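PDB 6UI3: cellulase from Clostridium cellulovorans, which probably hydrolyses internal beta-1,4 linkages of cellulose and related plant polysaccharides, this chain being the glycoside hydrolase family 5 catalytic domain of a longer protein. Local coordinates for residues 112-116 with 117-121; 152-156 with 157-161; 318-321 with 322-325. All blocks are in the same frame, centred on the assembly; numbering follows the deposited sequence.

Contact 1: 112-116 with 117-121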
ATOM      1  N   GLN A 112      14.785   3.628  -0.985  1.00  7.57           N
ATOM      2  CA  GLN A 112      14.008   2.686  -0.186  1.00  7.37           C
ATOM      3  C   GLN A 112      14.886   1.665   0.514  1.00  7.83           C
ATOM      4  O   GLN A 112      14.503   1.140   1.571  1.00  8.51           O
ATOM      5  CB  GLN A 112      13.015   1.955  -1.094  1.00  7.38           C
ATOM      6  CG  GLN A 112      12.084   0.985  -0.360  1.00  8.61           C
ATOM      7  CD  GLN A 112      11.151   0.260  -1.321  1.00  7.89           C
ATOM      8  OE1 GLN A 112       9.970   0.568  -1.401  1.00  9.70           O
ATOM      9  NE2 GLN A 112      11.685  -0.683  -2.078  1.00  9.22           N
ATOM     10  N   GLY A 113      16.027   1.313  -0.089  1.00  8.36           N
ATOM     11  CA  GLY A 113      16.936   0.333   0.482  1.00  8.84           C
ATOM     12  C   GLY A 113      18.118   0.899   1.237  1.00  8.55           C
ATOM     13  O   GLY A 113      19.105   0.196   1.467  1.00 10.17           O
ATOM     14  N   GLN A 114      18.027   2.169   1.624  1.00  8.46           N
ATOM     15  CA  GLN A 114      19.138   2.893   2.238  1.00  9.04           C
ATOM     16  C   GLN A 114      18.763   3.461   3.603  1.00  9.00           C
ATOM     17  O   GLN A 114      19.308   4.480   4.036  1.00  9.45           O
ATOM     18  CB  GLN A 114      19.668   3.966   1.293  1.00  9.53           C
ATOM     19  CG  GLN A 114      20.179   3.366  -0.025  1.00 10.13           C
ATOM     20  CD  GLN A 114      20.748   4.413  -0.940  1.00 10.98           C
ATOM     21  OE1 GLN A 114      20.103   5.409  -1.235  1.00 11.08           O
ATOM     22  NE2 GLN A 114      21.982   4.201  -1.372  1.00 12.55           N
ATOM     23  N   PHE A 115      17.887   2.761   4.329  1.00  8.87           N
ATOM     24  CA  PHE A 115      17.457   3.185   5.668  1.00  9.20           C
ATOM     25  C   PHE A 115      18.473   2.737   6.709  1.00 10.01           C
ATOM     26  O   PHE A 115      18.279   1.780   7.461  1.00 11.02           O
ATOM     27  CB  PHE A 115      16.032   2.708   5.954  1.00  9.31           C
ATOM     28  CG  PHE A 115      14.991   3.624   5.352  1.00  8.16           C
ATOM     29  CD1 PHE A 115      14.747   3.627   3.984  1.00  8.29           C
ATOM     30  CD2 PHE A 115      14.305   4.541   6.146  1.00  8.68           C
ATOM     31  CE1 PHE A 115      13.849   4.524   3.415  1.00  7.82           C
ATOM     32  CE2 PHE A 115      13.403   5.429   5.589  1.00  8.59           C
ATOM     33  CZ  PHE A 115      13.160   5.420   4.237  1.00  8.32           C
ATOM     34  N   ASP A 116      19.582   3.476   6.749  1.00  9.93           N
ATOM     35  CA  ASP A 116      20.692   3.240   7.662  1.00 10.20           C
ATOM     36  C   ASP A 116      21.347   4.581   7.980  1.00 10.30           C
ATOM     37  O   ASP A 116      21.118   5.582   7.306  1.00 10.34           O
ATOM     38  CB  ASP A 116      21.680   2.204   7.092  1.00 11.96           C
ATOM     39  CG  ASP A 116      22.102   2.518   5.663  1.00 13.80           C
ATOM     40  OD1 ASP A 116      22.623   3.621   5.448  1.00 12.70           O
ATOM     41  OD2 ASP A 116      21.884   1.675   4.754  1.00 14.16           O
ATOM     42  N   GLU A 117      22.179   4.599   9.022  1.00 11.73           N
ATOM     43  CA  GLU A 117      22.796   5.867   9.415  1.00 13.27           C
ATOM     44  C   GLU A 117      23.700   6.430   8.328  1.00 12.81           C
ATOM     45  O   GLU A 117      23.798   7.652   8.176  1.00 13.47           O
ATOM     46  CB  GLU A 117      23.582   5.712  10.711  1.00 16.08           C
ATOM     47  CG  GLU A 117      22.710   5.723  11.956  1.00 21.88           C
ATOM     48  CD  GLU A 117      22.060   7.073  12.208  1.00 25.74           C
ATOM     49  OE1 GLU A 117      22.681   8.107  11.881  1.00 27.17           O
ATOM     50  OE2 GLU A 117      20.938   7.103  12.748  1.00 26.77           O
ATOM     51  N   ALA A 118      24.383   5.563   7.579  1.00 12.99           N
ATOM     52  CA  ALA A 118      25.275   6.027   6.524  1.00 13.14           C
ATOM     53  C   ALA A 118      24.552   6.867   5.475  1.00 13.18           C
ATOM     54  O   ALA A 118      25.161   7.752   4.870  1.00 14.74           O
ATOM     55  CB  ALA A 118      25.960   4.830   5.864  1.00 14.55           C
ATOM     56  N   HIS A 119      23.266   6.623   5.237  1.00 10.44           N
ATOM     57  CA  HIS A 119      22.519   7.344   4.211  1.00 10.00           C
ATOM     58  C   HIS A 119      21.402   8.218   4.768  1.00 10.13           C
ATOM     59  O   HIS A 119      20.660   8.816   3.985  1.00 10.06           O
ATOM     60  CB  HIS A 119      21.943   6.383   3.162  1.00  9.63           C
ATOM     61  CG  HIS A 119      22.987   5.555   2.486  1.00 10.76           C
ATOM     62  ND1 HIS A 119      23.445   4.369   3.010  1.00 12.01           N
ATOM     63  CD2 HIS A 119      23.677   5.751   1.337  1.00 11.28           C
ATOM     64  CE1 HIS A 119      24.385   3.872   2.223  1.00 12.73           C
ATOM     65  NE2 HIS A 119      24.532   4.686   1.193  1.00 12.33           N
ATOM     66  N   LYS A 120      21.282   8.331   6.096  1.00 10.80           N
ATOM     67  CA  LYS A 120      20.109   8.970   6.690  1.00 10.47           C
ATOM     68  C   LYS A 120      19.886  10.385   6.164  1.00  9.23           C
ATOM     69  O   LYS A 120      18.769  10.742   5.776  1.00 10.11           O
ATOM     70  CB  LYS A 120      20.222   8.983   8.214  1.00 11.80           C
ATOM     71  CG  LYS A 120      19.068   9.732   8.893  1.00 13.99           C
ATOM     72  CD  LYS A 120      19.070   9.601  10.395  1.00 18.15           C
ATOM     73  CE  LYS A 120      20.164  10.431  11.012  1.00 21.93           C
ATOM     74  NZ  LYS A 120      20.195  10.277  12.499  1.00 26.48           N
ATOM     75  N   ALA A 121      20.912  11.234   6.212  1.00 10.20           N
ATOM     76  CA  ALA A 121      20.723  12.615   5.776  1.00 11.14           C
ATOM     77  C   ALA A 121      20.285  12.660   4.317  1.00 10.92           C
ATOM     78  O   ALA A 121      19.383  13.424   3.948  1.00 11.02           O
ATOM     79  CB  ALA A 121      22.002  13.427   5.993  1.00 13.98           C
TER
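Asp116 OD1 takes one strong and one weak hydrogen bond from His119. The stronger bond comes from the imidazole: His119 ND1 lies 2.7 Å from Asp116 OD1, in a nearly straight approach (166° at the hydrogen) that uses the syn lone pair of the carboxylate and keeps the oxygen close to the ring plane. The second is weak and bent, from the backbone His119 N at 3.1 Å to Asp116 OD1. Chi1 of 50° places the Asp116 carboxylate between its own backbone N and carbonyl carbon, and from there it leans over the following turn. Its plane is twisted 59° from that of the imidazole. His119 N also donates to Asp116 O at 3.2 Å, from above the carbonyl plane.

This stretch is the end of the loop that leaves strand 101-105 of the TIM barrel and enters helix 120-137. Within it the Gln114 side chain, extended beyond CG, lays its amide against a face of the His119 ring, and Gln114 NE2 comes 3.6 Å from His119 CD2. Nearer the backbone, Gln114 CB makes an off-centre CH-pi contact with the His119 ring, 4.3 Å from its centroid. The imidazole is therefore held by a stacked amide over its face and a carboxylate at its edge, which together fix its rotation.

The other carboxylate oxygen, Asp116 OD2, is taken by His155 ND1 of the next barrel loop, so two histidines share one acid. On the helix side, Lys120 NZ forms a loose salt bridge with Glu117 OE2 at 3.3 Å, while its stronger partner is Glu171 on helix 163-182. Glu164 of that helix accepts a hydrogen bond from Glu117 N.

Contact 2: 152-156 with 157-161. Unlike the reference sequence in segment 152-156: Gln152 (reference Glu).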
ATOM      1  N   GLN A 152       8.443  -0.035   1.358  1.00  6.81           N
ATOM      2  CA  GLN A 152       9.047  -1.092   2.182  1.00  6.81           C
ATOM      3  C   GLN A 152      10.456  -0.674   2.578  1.00  7.16           C
ATOM      4  O   GLN A 152      11.460  -1.225   2.100  1.00  7.99           O
ATOM      5  CB  GLN A 152       8.986  -2.450   1.481  1.00  8.55           C
ATOM      6  CG  GLN A 152       7.550  -2.992   1.520  1.00  7.92           C
ATOM      7  CD  GLN A 152       7.290  -4.285   0.801  1.00 11.19           C
ATOM      8  OE1 GLN A 152       6.228  -4.887   0.975  1.00 11.73           O
ATOM      9  NE2 GLN A 152       8.217  -4.719  -0.005  1.00 11.45           N
ATOM     10  N   PRO A 153      10.556   0.328   3.452  1.00  6.79           N
ATOM     11  CA  PRO A 153      11.865   0.899   3.798  1.00  7.13           C
ATOM     12  C   PRO A 153      12.746  -0.105   4.517  1.00  7.92           C
ATOM     13  O   PRO A 153      12.300  -0.786   5.447  1.00  7.79           O
ATOM     14  CB  PRO A 153      11.505   2.062   4.735  1.00  7.42           C
ATOM     15  CG  PRO A 153      10.176   1.650   5.342  1.00  7.49           C
ATOM     16  CD  PRO A 153       9.458   0.943   4.220  1.00  7.39           C
ATOM     17  N   ARG A 154      14.014  -0.156   4.127  1.00  7.56           N
ATOM     18  CA  ARG A 154      14.901  -1.162   4.687  1.00  7.87           C
ATOM     19  C   ARG A 154      16.347  -0.792   4.396  1.00  8.77           C
ATOM     20  O   ARG A 154      16.639   0.151   3.657  1.00  9.00           O
ATOM     21  CB  ARG A 154      14.569  -2.552   4.119  1.00  9.22           C
ATOM     22  CG  ARG A 154      14.742  -2.657   2.623  1.00  9.03           C
ATOM     23  CD  ARG A 154      14.260  -4.005   2.165  1.00 10.18           C
ATOM     24  NE  ARG A 154      14.385  -4.315   0.757  1.00 10.41           N
ATOM     25  CZ  ARG A 154      13.478  -4.009  -0.159  1.00 10.31           C
ATOM     26  NH1 ARG A 154      12.409  -3.301   0.154  1.00 10.37           N
ATOM     27  NH2 ARG A 154      13.653  -4.421  -1.404  1.00 12.28           N
ATOM     28  N   HIS A 155      17.254  -1.573   4.970  1.00  9.21           N
ATOM     29  CA  HIS A 155      18.664  -1.562   4.608  1.00  9.50           C
ATOM     30  C   HIS A 155      18.902  -2.734   3.667  1.00 10.73           C
ATOM     31  O   HIS A 155      18.776  -3.895   4.074  1.00 11.83           O
ATOM     32  CB  HIS A 155      19.523  -1.702   5.860  1.00 11.09           C
ATOM     33  CG  HIS A 155      20.968  -1.988   5.585  1.00 12.05           C
ATOM     34  ND1 HIS A 155      21.869  -1.009   5.222  1.00 13.08           N
ATOM     35  CD2 HIS A 155      21.668  -3.146   5.616  1.00 12.54           C
ATOM     36  CE1 HIS A 155      23.062  -1.550   5.050  1.00 13.73           C
ATOM     37  NE2 HIS A 155      22.967  -2.847   5.283  1.00 14.00           N
ATOM     38  N   GLU A 156      19.246  -2.434   2.412  1.00 10.77           N
ATOM     39  CA  GLU A 156      19.637  -3.446   1.412  1.00 12.10           C
ATOM     40  C   GLU A 156      18.530  -4.498   1.339  1.00 11.27           C
ATOM     41  O   GLU A 156      17.369  -4.135   1.106  1.00 12.78           O
ATOM     42  CB  GLU A 156      21.045  -3.966   1.681  1.00 15.36           C
ATOM     43  CG  GLU A 156      22.084  -2.881   1.594  1.00 21.59           C
ATOM     44  CD  GLU A 156      23.500  -3.397   1.753  1.00 31.68           C
ATOM     45  OE1 GLU A 156      23.677  -4.591   2.078  1.00 35.78           O
ATOM     46  OE2 GLU A 156      24.435  -2.598   1.560  1.00 35.68           O
ATOM     47  N   GLU A 157      18.844  -5.786   1.472  1.00 13.19           N
ATOM     48  CA  GLU A 157      17.856  -6.862   1.520  1.00 14.39           C
ATOM     49  C   GLU A 157      17.834  -7.533   2.893  1.00 14.63           C
ATOM     50  O   GLU A 157      17.641  -8.747   3.020  1.00 15.49           O
ATOM     51  CB  GLU A 157      18.096  -7.865   0.393  1.00 15.82           C
ATOM     52  CG  GLU A 157      17.858  -7.287  -0.990  1.00 17.00           C
ATOM     53  CD  GLU A 157      16.404  -6.880  -1.202  1.00 19.32           C
ATOM     54  OE1 GLU A 157      15.490  -7.586  -0.722  1.00 21.92           O
ATOM     55  OE2 GLU A 157      16.168  -5.853  -1.850  1.00 20.89           O
ATOM     56  N   ASP A 158      18.022  -6.733   3.941  1.00 12.67           N
ATOM     57  CA  ASP A 158      17.933  -7.199   5.325  1.00 12.04           C
ATOM     58  C   ASP A 158      16.486  -7.025   5.773  1.00 12.39           C
ATOM     59  O   ASP A 158      16.047  -5.920   6.106  1.00 12.69           O
ATOM     60  CB  ASP A 158      18.903  -6.434   6.221  1.00 13.06           C
ATOM     61  CG  ASP A 158      18.832  -6.872   7.668  1.00 14.56           C
ATOM     62  OD1 ASP A 158      17.983  -7.727   7.994  1.00 14.67           O
ATOM     63  OD2 ASP A 158      19.638  -6.382   8.484  1.00 15.30           O
ATOM     64  N   TRP A 159      15.724  -8.109   5.733  1.00 12.54           N
ATOM     65  CA  TRP A 159      14.315  -8.080   6.116  1.00 13.19           C
ATOM     66  C   TRP A 159      14.106  -8.345   7.599  1.00 13.35           C
ATOM     67  O   TRP A 159      12.958  -8.311   8.063  1.00 14.53           O
ATOM     68  CB  TRP A 159      13.512  -9.032   5.214  1.00 14.09           C
ATOM     69  CG  TRP A 159      13.436  -8.493   3.801  1.00 14.95           C
ATOM     70  CD1 TRP A 159      14.439  -8.493   2.867  1.00 16.88           C
ATOM     71  CD2 TRP A 159      12.309  -7.857   3.177  1.00 15.26           C
ATOM     72  NE1 TRP A 159      14.002  -7.888   1.708  1.00 17.32           N
ATOM     73  CE2 TRP A 159      12.699  -7.499   1.871  1.00 16.36           C
ATOM     74  CE3 TRP A 159      11.008  -7.554   3.596  1.00 15.25           C
ATOM     75  CZ2 TRP A 159      11.840  -6.845   0.988  1.00 15.79           C
ATOM     76  CZ3 TRP A 159      10.157  -6.917   2.706  1.00 15.45           C
ATOM     77  CH2 TRP A 159      10.576  -6.581   1.421  1.00 15.70           C
ATOM     78  N   VAL A 160      15.184  -8.539   8.350  1.00 12.91           N
ATOM     79  CA  VAL A 160      15.131  -8.634   9.808  1.00 13.39           C
ATOM     80  C   VAL A 160      15.289  -7.261  10.443  1.00 13.68           C
ATOM     81  O   VAL A 160      14.481  -6.845  11.276  1.00 14.98           O
ATOM     82  CB  VAL A 160      16.204  -9.619  10.318  1.00 15.11           C
ATOM     83  CG1 VAL A 160      16.222  -9.646  11.840  1.00 16.53           C
ATOM     84  CG2 VAL A 160      15.960 -11.020   9.766  1.00 17.34           C
ATOM     85  N   GLY A 161      16.322  -6.531  10.044  1.00 12.71           N
ATOM     86  CA  GLY A 161      16.532  -5.189  10.535  1.00 12.87           C
ATOM     87  C   GLY A 161      17.277  -5.146  11.857  1.00 13.20           C
ATOM     88  O   GLY A 161      17.637  -6.164  12.444  1.00 14.88           O
TER
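The chain reverses at Glu156 and Glu157 in a tight turn close to type II', with positive phi at Glu156, closed by Asp158 N donating to His155 O at 2.9 Å. It belongs to the loop between strand 145-148 of the TIM barrel and helix 163-182. Gln152, a Glu in the reference sequence, stands at what is probably the acid/base position of the family, in the Asn-Glu-Pro sequence just after the fourth strand.

Arg154 and Trp159 make the main side-chain contact. With CG between the backbone N and the carbonyl carbon (chi1 62°) and an extended chain, Arg154 lays its guanidinium against the indole, face toward it, and Trp159 CZ2 sits over the middle of that face, 3.5 Å from Arg154 CZ. The planes are inclined by 34°. Further back, Arg154 CD makes a CH-pi contact with the five-membered ring.

Glu157, bent at chi2, clamps both groups. Glu157 OE2 meets Arg154 NH2 at 2.9 Å in a nearly straight salt bridge, in the guanidinium plane but on the syn side of the oxygen and somewhat out of the carboxylate plane. Glu157 OE1 accepts from Trp159 NE1, also at 2.9 Å, within the indole plane but from above the carboxylate plane. One carboxylate thus fixes guanidinium and indole relative to each other. Arg154 NH1 adds a bond to Gln152 O at 3.0 Å.

Gln152 NE2 comes to the edge of the indole, in its plane, 3.3 Å from Trp159 CH2, with the amide almost perpendicular to the ring (86°); Gln152 OE1 is hydrogen-bonded to His222. An Asx turn follows (Val160 N to Asp158 OD1), extended to an Asx motif by Gly161 N, which approaches from the same face, 2.9 Å from Asp158 OD1.

Contact 3: 318-321 with 322-325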
ATOM      1  N   LEU A 318      -5.898 -10.941  -9.917  1.00  8.46           N
ATOM      2  CA  LEU A 318      -7.341 -11.066  -9.752  1.00  7.93           C
ATOM      3  C   LEU A 318      -8.101 -10.494 -10.935  1.00  8.32           C
ATOM      4  O   LEU A 318      -9.005 -11.154 -11.471  1.00  9.46           O
ATOM      5  CB  LEU A 318      -7.845 -10.370  -8.480  1.00 10.89           C
ATOM      6  CG  LEU A 318      -7.451 -10.980  -7.141  1.00 13.95           C
ATOM      7  CD1 LEU A 318      -8.093 -10.186  -6.020  1.00 14.47           C
ATOM      8  CD2 LEU A 318      -7.870 -12.448  -7.060  1.00 15.67           C
ATOM      9  N   LEU A 319      -7.773  -9.271 -11.342  1.00  8.49           N
ATOM     10  CA  LEU A 319      -8.343  -8.642 -12.527  1.00  8.67           C
ATOM     11  C   LEU A 319      -7.434  -8.926 -13.718  1.00  8.62           C
ATOM     12  O   LEU A 319      -6.269  -8.517 -13.731  1.00  8.94           O
ATOM     13  CB  LEU A 319      -8.456  -7.134 -12.314  1.00  8.82           C
ATOM     14  CG  LEU A 319      -8.871  -6.348 -13.546  1.00 10.04           C
ATOM     15  CD1 LEU A 319     -10.323  -6.691 -13.925  1.00 11.03           C
ATOM     16  CD2 LEU A 319      -8.701  -4.862 -13.325  1.00 11.65           C
ATOM     17  N   ASN A 320      -7.946  -9.650 -14.707  1.00  8.57           N
ATOM     18  CA  ASN A 320      -7.202  -9.839 -15.947  1.00 10.46           C
ATOM     19  C   ASN A 320      -7.321  -8.536 -16.732  1.00 11.23           C
ATOM     20  O   ASN A 320      -8.396  -8.213 -17.248  1.00 11.40           O
ATOM     21  CB  ASN A 320      -7.752 -11.031 -16.723  1.00 13.01           C
ATOM     22  CG  ASN A 320      -7.031 -11.240 -18.030  1.00 18.87           C
ATOM     23  OD1 ASN A 320      -6.607 -10.278 -18.674  1.00 20.73           O
ATOM     24  ND2 ASN A 320      -6.873 -12.496 -18.429  1.00 21.57           N
ATOM     25  N   ARG A 321      -6.230  -7.780 -16.828  1.00 10.53           N
ATOM     26  CA  ARG A 321      -6.300  -6.453 -17.424  1.00 11.23           C
ATOM     27  C   ARG A 321      -6.415  -6.474 -18.940  1.00 12.55           C
ATOM     28  O   ARG A 321      -6.726  -5.438 -19.526  1.00 14.81           O
ATOM     29  CB  ARG A 321      -5.091  -5.608 -17.012  1.00 11.43           C
ATOM     30  CG  ARG A 321      -5.008  -5.364 -15.509  1.00 10.36           C
ATOM     31  CD  ARG A 321      -3.850  -4.447 -15.139  1.00 10.89           C
ATOM     32  NE  ARG A 321      -3.395  -4.678 -13.781  1.00 10.12           N
ATOM     33  CZ  ARG A 321      -2.266  -4.180 -13.290  1.00 10.64           C
ATOM     34  NH1 ARG A 321      -1.522  -3.371 -14.025  1.00 11.91           N
ATOM     35  NH2 ARG A 321      -1.877  -4.503 -12.066  1.00 10.07           N
ATOM     36  N   LYS A 322      -6.155  -7.610 -19.585  1.00 13.15           N
ATOM     37  CA  LYS A 322      -6.286  -7.685 -21.035  1.00 15.40           C
ATOM     38  C   LYS A 322      -7.745  -7.619 -21.464  1.00 15.02           C
ATOM     39  O   LYS A 322      -8.059  -7.017 -22.491  1.00 16.99           O
ATOM     40  CB  LYS A 322      -5.625  -8.957 -21.567  1.00 19.84           C
ATOM     41  CG  LYS A 322      -5.576  -9.010 -23.099  1.00 30.00           C
ATOM     42  CD  LYS A 322      -4.771 -10.198 -23.617  1.00 38.13           C
ATOM     43  CE  LYS A 322      -3.298  -9.853 -23.806  1.00 44.15           C
ATOM     44  NZ  LYS A 322      -2.476 -11.075 -24.059  1.00 48.87           N
ATOM     45  N   ASN A 323      -8.652  -8.229 -20.702  1.00 13.74           N
ATOM     46  CA  ASN A 323     -10.056  -8.277 -21.106  1.00 15.12           C
ATOM     47  C   ASN A 323     -11.013  -7.900 -19.984  1.00 13.47           C
ATOM     48  O   ASN A 323     -12.239  -8.004 -20.167  1.00 13.66           O
ATOM     49  CB  ASN A 323     -10.413  -9.631 -21.727  1.00 17.26           C
ATOM     50  CG  ASN A 323     -10.270 -10.762 -20.768  1.00 16.33           C
ATOM     51  OD1 ASN A 323     -10.017 -10.557 -19.593  1.00 16.52           O
ATOM     52  ND2 ASN A 323     -10.470 -11.979 -21.255  1.00 20.36           N
ATOM     53  N   LEU A 324     -10.491  -7.430 -18.853  1.00 12.04           N
ATOM     54  CA  LEU A 324     -11.288  -6.866 -17.760  1.00 13.53           C
ATOM     55  C   LEU A 324     -12.220  -7.896 -17.131  1.00 12.71           C
ATOM     56  O   LEU A 324     -13.385  -7.622 -16.855  1.00 14.68           O
ATOM     57  CB  LEU A 324     -12.074  -5.626 -18.183  1.00 16.28           C
ATOM     58  CG  LEU A 324     -11.318  -4.526 -18.900  1.00 21.02           C
ATOM     59  CD1 LEU A 324     -12.224  -3.348 -19.210  1.00 25.14           C
ATOM     60  CD2 LEU A 324     -10.221  -4.104 -18.028  1.00 20.21           C
ATOM     61  N   THR A 325     -11.683  -9.071 -16.868  1.00 12.20           N
ATOM     62  CA  THR A 325     -12.440 -10.167 -16.292  1.00 12.40           C
ATOM     63  C   THR A 325     -11.810 -10.599 -14.979  1.00 10.48           C
ATOM     64  O   THR A 325     -10.671 -10.270 -14.669  1.00 10.83           O
ATOM     65  CB  THR A 325     -12.470 -11.364 -17.254  1.00 14.93           C
ATOM     66  OG1 THR A 325     -11.132 -11.822 -17.499  1.00 17.45           O
ATOM     67  CG2 THR A 325     -13.133 -10.977 -18.575  1.00 18.56           C
TER
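Asn320 and Thr325 pair across a short reversal of the chain: Asn320 N donates to Thr325 O at 2.8 Å, nearly in line with the carbonyl bond. The return side is irregular. Asn320 O receives Leu324 N at 2.8 Å and Thr325 N at 3.4 Å, both weak bonds, so two residues face one. This is a G1 beta bulge, and Leu324 occupies its first position with the left-handed backbone conformation (phi 64°) usual there. Four residues separate the paired positions.

The Asn320 side chain holds the start of the turn. Chi1 of 179° swings its amide alongside its own carbonyl, from where Asn320 OD1 accepts Lys322 N at 2.9 Å, the N-H arriving almost along the side-chain C=O. Asn323 comes across this amide at about a right angle, Asn323 OD1 lying 3.4 Å from Asn320 CG, with the two amide planes 42° apart. That oxygen is in turn fixed by Thr325 OG1, which donates to Asn323 OD1 at 2.7 Å from a direction tilted out of the carbonyl plane. Thr325 OG1 also rests against Asn320 CB at 3.6 Å, and the hydrogen-bonded Asn323 and Thr325 thus pack together against the Asn320 side chain.

Leu319 CD1 packs against the backbone of the bulge, 3.9 Å from Leu324 C. Anchoring from outside comes through Arg321, whose backbone N binds Asn307 OD1 and whose guanidinium reaches Thr32 OG1 and Gly30 O just after strand 25-29. Leu319 N is held by Asp305 OD2, at the end of strand 301-305. The turn thus lies in the loop from the eighth barrel strand to helix 329-339, with Leu319 and Leu324 packed on helix 49-58 and Leu318 on Leu331 and Met335 of helix 329-339.

Overall arrangement
All three contacts lie in, or at the end of, loops that follow barrel strands, the end of a TIM barrel where family 5 enzymes keep their active site. Contacts 1 and 2 belong to consecutive loops and touch, their centres 11 Å apart. Besides the shared histidine-carboxylate bond, Glu156 N meets Gly113 O at 2.8 Å, and Phe115 CE1 packs on Pro153 CB at 3.6 Å. Gln112 OE1 binds Gln152 N, linking 112-116 directly to the presumed acid/base position. Contact 3 stands apart after the last strand, its centre 38 Å from that of contact 1 and 33 Å from that of contact 2; its nearest atoms are about 15 Å from those of contact 2.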